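Local atomic coordinates of Atg1 tMIT (Kluyveromyces marxianus, PDB entry 4P1N), a protein that forms the tandem MIT region of a serine/threonine protein kinase that is essential in autophagy and required for autophagosome formation. Residues 25-30 against 106-111; 18-23 against 219-224; 12-17 against 117-122; 194-199 against 214-219. All blocks are in the same frame, centred on the assembly; numbering follows the deposited sequence.

Contact 1: 25-30 against 106-111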
# COMPACT_ATOMS: atom_id res chain seq x y z
N TYR B 25 -9.41 0.14 7.29
CA TYR B 25 -9.41 1.30 6.46
C TYR B 25 -10.64 1.32 5.56
O TYR B 25 -11.28 2.39 5.41
CB TYR B 25 -8.11 1.38 5.67
CG TYR B 25 -8.11 2.31 4.48
CD1 TYR B 25 -7.81 3.62 4.62
CD2 TYR B 25 -8.41 1.83 3.17
CE1 TYR B 25 -7.83 4.48 3.56
CE2 TYR B 25 -8.41 2.69 2.07
CZ TYR B 25 -8.09 4.00 2.26
OH TYR B 25 -8.07 4.90 1.21
N SER B 26 -10.95 0.18 4.94
CA SER B 26 -12.11 0.13 4.02
C SER B 26 -13.43 0.37 4.79
O SER B 26 -14.35 0.95 4.27
CB SER B 26 -12.20 -1.21 3.28
OG SER B 26 -10.94 -1.63 2.77
N PHE B 27 -13.50 -0.06 6.04
CA PHE B 27 -14.67 0.20 6.89
C PHE B 27 -14.72 1.68 7.18
O PHE B 27 -15.74 2.30 6.94
CB PHE B 27 -14.61 -0.69 8.15
CG PHE B 27 -15.83 -0.66 9.05
CD1 PHE B 27 -17.09 -0.27 8.60
CD2 PHE B 27 -15.71 -1.11 10.37
CE1 PHE B 27 -18.21 -0.30 9.46
CE2 PHE B 27 -16.81 -1.16 11.22
CZ PHE B 27 -18.07 -0.76 10.76
N ALA B 28 -13.63 2.28 7.63
CA ALA B 28 -13.59 3.74 7.79
C ALA B 28 -14.02 4.50 6.54
O ALA B 28 -14.77 5.50 6.64
CB ALA B 28 -12.21 4.23 8.21
N GLU B 29 -13.53 4.08 5.40
CA GLU B 29 -13.89 4.73 4.12
C GLU B 29 -15.35 4.60 3.74
O GLU B 29 -15.89 5.50 3.10
CB GLU B 29 -13.08 4.16 2.96
CG GLU B 29 -11.63 4.53 3.01
CD GLU B 29 -11.38 5.90 2.42
OE1 GLU B 29 -11.66 6.04 1.20
OE2 GLU B 29 -10.90 6.83 3.14
N MET B 30 -15.96 3.47 4.08
CA MET B 30 -17.39 3.30 3.86
C MET B 30 -18.21 4.29 4.76
O MET B 30 -19.22 4.80 4.34
CB MET B 30 -17.76 1.84 4.09
CG MET B 30 -19.25 1.53 3.97
SD MET B 30 -20.13 1.92 5.50
CE MET B 30 -20.21 0.31 6.29
N LEU B 106 -14.11 8.55 12.37
CA LEU B 106 -12.91 8.92 13.07
C LEU B 106 -12.33 7.77 13.84
O LEU B 106 -11.14 7.52 13.75
CB LEU B 106 -13.18 10.03 14.09
CG LEU B 106 -12.12 11.08 14.38
CD1 LEU B 106 -12.48 11.77 15.70
CD2 LEU B 106 -10.67 10.63 14.36
N LEU B 107 -13.16 7.15 14.67
CA LEU B 107 -12.73 6.02 15.48
C LEU B 107 -12.13 4.88 14.65
O LEU B 107 -11.13 4.27 15.05
CB LEU B 107 -13.92 5.49 16.33
CG LEU B 107 -14.47 6.47 17.39
CD1 LEU B 107 -15.56 5.78 18.19
CD2 LEU B 107 -13.37 6.98 18.29
N LEU B 108 -12.74 4.60 13.50
CA LEU B 108 -12.23 3.59 12.56
C LEU B 108 -10.93 4.01 11.92
O LEU B 108 -10.05 3.18 11.70
CB LEU B 108 -13.28 3.28 11.48
CG LEU B 108 -14.54 2.64 12.07
CD1 LEU B 108 -15.64 2.55 11.04
CD2 LEU B 108 -14.23 1.26 12.69
N TYR B 109 -10.76 5.30 11.62
CA TYR B 109 -9.47 5.74 11.15
C TYR B 109 -8.43 5.61 12.27
O TYR B 109 -7.28 5.30 12.00
CB TYR B 109 -9.48 7.19 10.59
CG TYR B 109 -10.03 7.29 9.23
CD1 TYR B 109 -9.47 6.58 8.16
CD2 TYR B 109 -11.19 8.01 9.00
CE1 TYR B 109 -10.01 6.63 6.89
CE2 TYR B 109 -11.75 8.05 7.72
CZ TYR B 109 -11.18 7.34 6.68
OH TYR B 109 -11.73 7.44 5.44
N LEU B 110 -8.80 5.88 13.52
CA LEU B 110 -7.81 5.79 14.60
C LEU B 110 -7.40 4.34 14.84
O LEU B 110 -6.28 4.07 15.14
CB LEU B 110 -8.29 6.40 15.92
CG LEU B 110 -8.58 7.90 15.93
CD1 LEU B 110 -9.14 8.28 17.31
CD2 LEU B 110 -7.35 8.76 15.72
N LYS B 111 -8.32 3.40 14.69
CA LYS B 111 -7.96 2.03 14.78
C LYS B 111 -7.07 1.61 13.62
O LYS B 111 -6.07 0.88 13.82
CB LYS B 111 -9.20 1.15 14.89
CG LYS B 111 -8.92 -0.33 14.99
CD LYS B 111 -8.17 -0.73 16.25
CE LYS B 111 -9.04 -0.62 17.51
NZ LYS B 111 -8.11 -0.54 18.66
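Two antiparallel helices of the first MIT domain, 10-33 and 95-129, come close here (segment axes 8.3 Å apart, at 162°) because a small residue lies at the crossing. Ala-28 points at Leu-108, with its CB 3.6 Å from Leu-108 CB, and the same methyl sits over the centre of the Tyr-109 ring as a CH-pi contact, 3.5 Å from the centroid. A second CH-pi contact closes the other flank: Leu-108 CD1 stands centrally over the Phe-27 ring, 3.7 Å from its centroid, while Leu-108 CD2 touches Phe-27 CD2. Apolar packing is looser on the side of Tyr-25 and the partly exposed Glu-29, where a hydrogen bond takes over; Tyr-25 CD1 comes no nearer than 4.4 Å to Tyr-109 CE1, and the Tyr-25 hydroxyl bonds to Glu-152. Glu-29 bends at chi2 (-83°), and its OE2 accepts a 2.5 Å hydrogen bond from Tyr-109 OH, reached from above the carboxylate plane. A leucine in place of Tyr-109 has neither hydroxyl nor ring, and would probably leave Glu-29 held less firmly and Ala-28 without its flat partner. Because Glu-29 OE2 also pairs with Lys-156, it is likely to stay ionised, the phenol donating to a charged oxygen shared with an ammonium group.

Contact 2: 18-23 against 219-224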
# COMPACT_ATOMS: atom_id res chain seq x y z
N SER B 18 -1.17 -5.87 7.41
CA SER B 18 -1.67 -5.05 6.29
C SER B 18 -3.05 -5.48 5.87
O SER B 18 -3.88 -4.65 5.46
CB SER B 18 -0.72 -5.10 5.09
OG SER B 18 0.53 -4.52 5.41
N ALA B 19 -3.33 -6.77 5.99
CA ALA B 19 -4.70 -7.25 5.80
C ALA B 19 -5.69 -6.66 6.80
O ALA B 19 -6.81 -6.21 6.47
CB ALA B 19 -4.72 -8.76 5.86
N LYS B 20 -5.27 -6.66 8.04
CA LYS B 20 -6.02 -6.01 9.10
C LYS B 20 -6.20 -4.50 8.90
O LYS B 20 -7.32 -3.96 9.11
CB LYS B 20 -5.31 -6.26 10.44
CG LYS B 20 -5.40 -7.72 10.89
CD LYS B 20 -4.46 -8.06 12.05
CE LYS B 20 -4.55 -9.55 12.34
NZ LYS B 20 -3.56 -9.91 13.36
N ALA B 21 -5.12 -3.81 8.52
CA ALA B 21 -5.22 -2.36 8.27
C ALA B 21 -6.16 -2.12 7.11
O ALA B 21 -7.08 -1.29 7.17
CB ALA B 21 -3.84 -1.78 7.98
N PHE B 22 -6.05 -2.95 6.09
CA PHE B 22 -6.89 -2.75 4.91
C PHE B 22 -8.37 -2.86 5.22
O PHE B 22 -9.18 -2.07 4.78
CB PHE B 22 -6.52 -3.78 3.81
CG PHE B 22 -7.38 -3.65 2.59
CD1 PHE B 22 -7.08 -2.71 1.62
CD2 PHE B 22 -8.56 -4.41 2.46
CE1 PHE B 22 -7.88 -2.57 0.50
CE2 PHE B 22 -9.35 -4.29 1.32
CZ PHE B 22 -9.05 -3.35 0.35
N VAL B 23 -8.73 -3.90 5.96
CA VAL B 23 -10.12 -4.15 6.29
C VAL B 23 -10.70 -3.02 7.17
O VAL B 23 -11.83 -2.59 7.01
CB VAL B 23 -10.23 -5.55 6.95
CG1 VAL B 23 -11.51 -5.72 7.67
CG2 VAL B 23 -10.12 -6.63 5.87
N SER B 219 -14.40 -10.90 8.13
CA SER B 219 -14.91 -10.94 9.50
C SER B 219 -13.87 -11.41 10.48
O SER B 219 -13.82 -10.97 11.61
CB SER B 219 -16.08 -11.89 9.65
OG SER B 219 -17.19 -11.47 8.92
N LEU B 220 -13.06 -12.39 10.07
CA LEU B 220 -12.08 -12.94 10.94
C LEU B 220 -10.96 -11.95 11.17
O LEU B 220 -10.52 -11.77 12.29
CB LEU B 220 -11.49 -14.23 10.37
CG LEU B 220 -12.42 -15.43 10.47
CD1 LEU B 220 -11.80 -16.55 9.64
CD2 LEU B 220 -12.63 -15.88 11.91
N TRP B 221 -10.48 -11.30 10.11
CA TRP B 221 -9.47 -10.25 10.31
C TRP B 221 -9.97 -9.22 11.30
O TRP B 221 -9.24 -8.83 12.20
CB TRP B 221 -9.11 -9.55 9.03
CG TRP B 221 -8.38 -10.37 8.05
CD1 TRP B 221 -8.75 -10.60 6.75
CD2 TRP B 221 -7.12 -11.03 8.23
NE1 TRP B 221 -7.80 -11.35 6.12
CE2 TRP B 221 -6.79 -11.63 7.01
CE3 TRP B 221 -6.22 -11.12 9.29
CZ2 TRP B 221 -5.63 -12.32 6.81
CZ3 TRP B 221 -5.05 -11.84 9.11
CH2 TRP B 221 -4.77 -12.44 7.88
N MET B 222 -11.22 -8.81 11.16
CA MET B 222 -11.83 -7.78 12.03
C MET B 222 -11.87 -8.19 13.47
O MET B 222 -11.44 -7.43 14.33
CB MET B 222 -13.24 -7.42 11.57
CG MET B 222 -13.22 -6.72 10.23
SD MET B 222 -14.85 -6.18 9.69
CE MET B 222 -15.20 -4.87 10.83
N LEU B 223 -12.36 -9.40 13.74
CA LEU B 223 -12.45 -9.89 15.10
C LEU B 223 -11.09 -10.18 15.73
O LEU B 223 -10.93 -10.08 16.96
CB LEU B 223 -13.34 -11.15 15.18
CG LEU B 223 -14.81 -10.98 14.84
CD1 LEU B 223 -15.52 -12.33 14.80
CD2 LEU B 223 -15.47 -10.06 15.85
N GLU B 224 -10.11 -10.59 14.92
CA GLU B 224 -8.76 -10.80 15.48
C GLU B 224 -8.17 -9.53 16.02
O GLU B 224 -7.45 -9.53 17.00
CB GLU B 224 -7.81 -11.42 14.46
CG GLU B 224 -7.88 -12.93 14.50
CD GLU B 224 -7.52 -13.56 13.18
OE1 GLU B 224 -8.17 -14.58 12.86
OE2 GLU B 224 -6.61 -13.05 12.49
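Lys-20 leaves helix 10-33 with CG anti to its carbonyl carbon and then runs extended to its tip, crossing Trp-221 at about a right angle. Its CB makes no close contact with the indole; CG lies 3.8 Å from Trp-221 CE3, CD draws back a little, and CE returns to the indole edge at the same distance. CE also comes within 4.1 Å of Glu-224 OE2 on helix 209-227, but the ammonium beyond it does not close in: Lys-20 NZ is 4.5 Å from that oxygen, beyond a salt bridge. The two helices cross nearly at right angles, 99° between the segment directions, and belong to different MIT domains, so this packing joins the two halves of the tandem. Ala-19 places its CB over the indole face, toward the rim and 3.9 Å from the centroid of the Trp-221 six-membered ring, as a CH-pi contact. An alanine in place of Trp-221 would probably leave Ala-19 and the aliphatic part of Lys-20 without their main partner across this junction. One turn after Ala-19, Val-23 CG1 presses on Met-222 CG at 3.2 Å, tighter than usual van der Waals contact. Ala-19 and Val-23 also pack on Leu-137 of the second subunit.

Contact 3: 12-17 against 117-122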
# COMPACT_ATOMS: atom_id res chain seq x y z
N PRO B 12 5.61 -12.03 6.17
CA PRO B 12 4.25 -12.53 6.41
C PRO B 12 3.59 -11.90 7.62
O PRO B 12 2.37 -11.78 7.64
CB PRO B 12 4.45 -14.04 6.61
CG PRO B 12 5.92 -14.30 6.62
CD PRO B 12 6.59 -13.12 5.99
N PHE B 13 4.37 -11.48 8.63
CA PHE B 13 3.79 -10.76 9.75
C PHE B 13 3.27 -9.39 9.31
O PHE B 13 2.21 -8.95 9.73
CB PHE B 13 4.80 -10.60 10.88
CG PHE B 13 4.85 -11.79 11.81
CD1 PHE B 13 5.29 -13.03 11.36
CD2 PHE B 13 4.49 -11.67 13.15
CE1 PHE B 13 5.35 -14.13 12.22
CE2 PHE B 13 4.56 -12.76 14.01
CZ PHE B 13 4.99 -13.99 13.54
N VAL B 14 4.02 -8.73 8.43
CA VAL B 14 3.64 -7.46 7.90
C VAL B 14 2.46 -7.62 6.94
O VAL B 14 1.57 -6.81 6.98
CB VAL B 14 4.83 -6.80 7.19
CG1 VAL B 14 4.43 -5.49 6.54
CG2 VAL B 14 5.93 -6.53 8.20
N GLU B 15 2.41 -8.68 6.14
CA GLU B 15 1.25 -8.92 5.27
C GLU B 15 -0.04 -9.10 6.07
O GLU B 15 -1.08 -8.61 5.66
CB GLU B 15 1.43 -10.16 4.40
CG GLU B 15 2.24 -9.90 3.17
CD GLU B 15 2.46 -11.15 2.32
OE1 GLU B 15 2.64 -12.24 2.89
OE2 GLU B 15 2.48 -11.02 1.08
N SER B 16 0.07 -9.86 7.15
CA SER B 16 -1.03 -10.10 8.10
C SER B 16 -1.56 -8.79 8.76
O SER B 16 -2.75 -8.56 8.86
CB SER B 16 -0.54 -11.10 9.17
OG SER B 16 -1.50 -11.30 10.19
N LEU B 17 -0.66 -7.92 9.20
CA LEU B 17 -1.05 -6.62 9.70
C LEU B 17 -1.67 -5.78 8.63
O LEU B 17 -2.60 -5.05 8.92
CB LEU B 17 0.13 -5.86 10.34
CG LEU B 17 0.55 -6.52 11.64
CD1 LEU B 17 1.97 -6.11 12.04
CD2 LEU B 17 -0.43 -6.24 12.77
N ALA B 117 0.63 1.72 12.50
CA ALA B 117 1.76 2.06 13.39
C ALA B 117 2.47 0.81 13.90
O ALA B 117 3.73 0.73 13.98
CB ALA B 117 1.27 2.86 14.59
N SER B 118 1.67 -0.16 14.27
CA SER B 118 2.19 -1.42 14.78
C SER B 118 3.06 -2.11 13.73
O SER B 118 4.09 -2.69 14.03
CB SER B 118 1.01 -2.30 15.17
OG SER B 118 1.50 -3.54 15.63
N SER B 119 2.60 -2.07 12.48
CA SER B 119 3.36 -2.51 11.31
C SER B 119 4.72 -1.84 11.14
O SER B 119 5.75 -2.51 10.92
CB SER B 119 2.50 -2.22 10.03
OG SER B 119 2.54 -3.38 9.26
N MET B 120 4.75 -0.52 11.23
CA MET B 120 6.00 0.21 11.07
C MET B 120 6.99 -0.12 12.20
O MET B 120 8.20 -0.28 11.97
CB MET B 120 5.74 1.71 11.06
CG MET B 120 4.87 2.19 9.93
SD MET B 120 5.59 1.78 8.34
CE MET B 120 6.69 3.17 8.19
N LYS B 121 6.47 -0.19 13.42
CA LYS B 121 7.27 -0.53 14.60
C LYS B 121 7.92 -1.90 14.49
O LYS B 121 9.11 -2.05 14.73
CB LYS B 121 6.37 -0.50 15.84
CG LYS B 121 6.02 0.92 16.26
CD LYS B 121 4.87 0.96 17.25
CE LYS B 121 4.56 2.39 17.70
NZ LYS B 121 3.41 2.42 18.65
N LEU B 122 7.13 -2.90 14.12
CA LEU B 122 7.61 -4.25 13.93
C LEU B 122 8.72 -4.28 12.89
O LEU B 122 9.77 -4.90 13.09
CB LEU B 122 6.46 -5.15 13.48
CG LEU B 122 6.70 -6.66 13.47
CD1 LEU B 122 6.58 -7.22 14.88
CD2 LEU B 122 5.73 -7.38 12.56
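Leu-17, Leu-122 and Ser-119 supply most of the surface buried where the early part of helix 10-33 runs against the later part of helix 95-129. The segments are close to antiparallel, at 170°, with axes 9.7 Å apart, and Val-14 and Ser-119 have the nearest CA atoms. Leu-17 points across the gap and lies alongside Ser-119: its CB is 3.6 Å from Ser-119 OG, and its CD1 reaches Ser-119 CA at 3.9 Å. The other methyl, Leu-17 CD2, only approaches the hydroxyl of Ser-118. Ser-119 itself holds its hydroxyl off the staggered positions (chi1 -132°), which lays OG against carbon on two sides, Leu-17 CB and Val-14 CG1, the latter at 3.9 Å. One turn after Ser-119 on the same helix, Leu-122 has CG anti to its backbone N (chi1 -169°) and CD2 anti to CA, so that this methyl reaches out among the side chains of 12-17. It touches Phe-13 CB at 3.7 Å and Leu-17 CD1 at 4.0 Å, while Val-14 CG2 stands a little farther away. Toward Phe-13 and Leu-122 the contact runs out to the surface, whereas Val-14 and Ser-119 are buried and pack on Leu-142 and Ile-146 of helix 137-170, the third helix of the MIT bundle. With no hydrogen bond or salt bridge between the two segments, cohesion here rests on methyl and methylene contacts and on a serine hydroxyl lying against hydrocarbon, so shape, rather than polar pairing, sets how the helices fit.

Contact 4: 194-199 against 214-219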
# COMPACT_ATOMS: atom_id res chain seq x y z
N ASP B 194 -22.27 -8.99 10.88
CA ASP B 194 -23.11 -8.73 9.71
C ASP B 194 -22.52 -9.30 8.43
O ASP B 194 -23.22 -9.90 7.64
CB ASP B 194 -23.28 -7.23 9.45
CG ASP B 194 -24.12 -6.54 10.48
OD1 ASP B 194 -24.93 -7.19 11.18
OD2 ASP B 194 -23.97 -5.32 10.57
N ILE B 195 -21.23 -9.09 8.22
CA ILE B 195 -20.56 -9.60 7.03
C ILE B 195 -20.64 -11.13 6.96
O ILE B 195 -20.93 -11.67 5.89
CB ILE B 195 -19.09 -9.17 6.94
CG1 ILE B 195 -18.99 -7.67 6.68
CG2 ILE B 195 -18.40 -9.92 5.79
CD1 ILE B 195 -17.63 -7.08 6.98
N SER B 196 -20.40 -11.81 8.09
CA SER B 196 -20.49 -13.28 8.11
C SER B 196 -21.95 -13.79 7.99
O SER B 196 -22.19 -14.84 7.38
CB SER B 196 -19.83 -13.88 9.36
OG SER B 196 -18.41 -14.01 9.14
N ARG B 197 -22.89 -13.07 8.59
CA ARG B 197 -24.28 -13.40 8.48
C ARG B 197 -24.71 -13.30 7.02
O ARG B 197 -25.31 -14.21 6.50
CB ARG B 197 -25.14 -12.49 9.35
CG ARG B 197 -26.62 -12.85 9.32
CD ARG B 197 -27.46 -11.81 10.03
NE ARG B 197 -27.60 -10.60 9.22
CZ ARG B 197 -27.19 -9.38 9.56
NH1 ARG B 197 -26.62 -9.15 10.74
NH2 ARG B 197 -27.35 -8.38 8.71
N ASN B 198 -24.41 -12.17 6.37
CA ASN B 198 -24.65 -12.02 4.94
C ASN B 198 -23.93 -13.08 4.07
O ASN B 198 -24.46 -13.53 3.06
CB ASN B 198 -24.21 -10.62 4.45
CG ASN B 198 -25.16 -9.49 4.85
OD1 ASN B 198 -24.76 -8.33 4.83
ND2 ASN B 198 -26.38 -9.80 5.18
N ALA B 199 -22.69 -13.45 4.42
CA ALA B 199 -21.96 -14.47 3.65
C ALA B 199 -22.66 -15.84 3.68
O ALA B 199 -22.68 -16.55 2.67
CB ALA B 199 -20.54 -14.60 4.15
N LEU B 214 -14.06 -14.57 0.95
CA LEU B 214 -13.49 -13.29 1.29
C LEU B 214 -14.25 -12.61 2.40
O LEU B 214 -13.65 -12.01 3.28
CB LEU B 214 -13.45 -12.40 0.06
CG LEU B 214 -12.54 -11.20 0.28
CD1 LEU B 214 -11.36 -11.28 -0.68
CD2 LEU B 214 -13.33 -9.92 0.12
N ALA B 215 -15.58 -12.72 2.39
CA ALA B 215 -16.38 -12.18 3.48
C ALA B 215 -16.03 -12.82 4.83
O ALA B 215 -15.70 -12.11 5.78
CB ALA B 215 -17.86 -12.29 3.19
N TYR B 216 -16.04 -14.14 4.92
CA TYR B 216 -15.66 -14.78 6.18
C TYR B 216 -14.25 -14.33 6.61
O TYR B 216 -14.02 -14.05 7.76
CB TYR B 216 -15.69 -16.29 6.09
CG TYR B 216 -17.04 -16.91 5.88
CD1 TYR B 216 -18.10 -16.61 6.72
CD2 TYR B 216 -17.24 -17.84 4.88
CE1 TYR B 216 -19.33 -17.18 6.55
CE2 TYR B 216 -18.48 -18.44 4.70
CZ TYR B 216 -19.52 -18.10 5.53
OH TYR B 216 -20.75 -18.68 5.37
N ALA B 217 -13.30 -14.31 5.67
CA ALA B 217 -11.93 -13.96 6.01
C ALA B 217 -11.89 -12.51 6.55
O ALA B 217 -11.18 -12.19 7.53
CB ALA B 217 -11.01 -14.13 4.78
N THR B 218 -12.70 -11.66 5.92
CA THR B 218 -12.82 -10.27 6.37
C THR B 218 -13.34 -10.16 7.80
O THR B 218 -12.73 -9.44 8.60
CB THR B 218 -13.69 -9.44 5.43
OG1 THR B 218 -13.12 -9.49 4.12
CG2 THR B 218 -13.80 -7.98 5.93
N SER B 219 -14.40 -10.90 8.13
CA SER B 219 -14.91 -10.94 9.50
C SER B 219 -13.87 -11.41 10.48
O SER B 219 -13.82 -10.97 11.61
CB SER B 219 -16.08 -11.89 9.65
OG SER B 219 -17.19 -11.47 8.92
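Ser-196 and Ser-219 both turn OG anti to the carbonyl carbon, with chi1 of -83° and -64°, and this brings their hydroxyls tip to tip between helices 184-204 and 209-227. Ser-196 OG donates to Ser-219 OG over 2.8 Å; Ser-219 OG has its strongest polar partner in Ala-192 O, one turn back on the facing helix. Tyr-216 starts out away from that helix, yet its ring swings back so that Ser-196 OG lies in the plane at its edge, 3.6 Å from Tyr-216 CD1. Ala-199 CB covers one ring face, set toward the rim and 4.0 Å from the centroid, a CH-pi contact, while the phenol hydroxyl bonds to Glu-203. Ala-199 CB also meets Ala-215 CB at 3.7 Å, and Ile-195 CG2 touches the same Ala-215 CB at 3.6 Å. Ile-195 CD1 crosses Thr-218 CG2 more loosely, at 4.1 Å. Small residues thus line this antiparallel helical hairpin of the second MIT domain, whose segment axes approach to 8.4 Å; Ser-196 and Tyr-216 also rest on Ile-263 of helix 250-273. The buried hydroxyls form a relay, Ser-196 to Ser-219 to the Ala-192 carbonyl, so two polar groups are accommodated within a mainly apolar seam.

How the contacts relate
Helix 10-33 is common to contacts 1, 2 and 3. Contacts 1 and 3 bind it to helix 95-129 at two levels of the first MIT domain, their centres 18 Å apart, with contact 1 nested along the chain inside contact 3. Contact 2 has its centre 12 Å from each of them, touches both, and joins that helix to helix 209-227 of the second domain; its segments alternate with those of contact 3. Contact 4 lies within the second domain and is nested inside contact 2 along the chain; its centre is 11 Å from contact 2, with which it shares Ser-219, and 23 Å from contact 3. Contact 2 therefore links two separately packed MIT helix groups into one tandem unit.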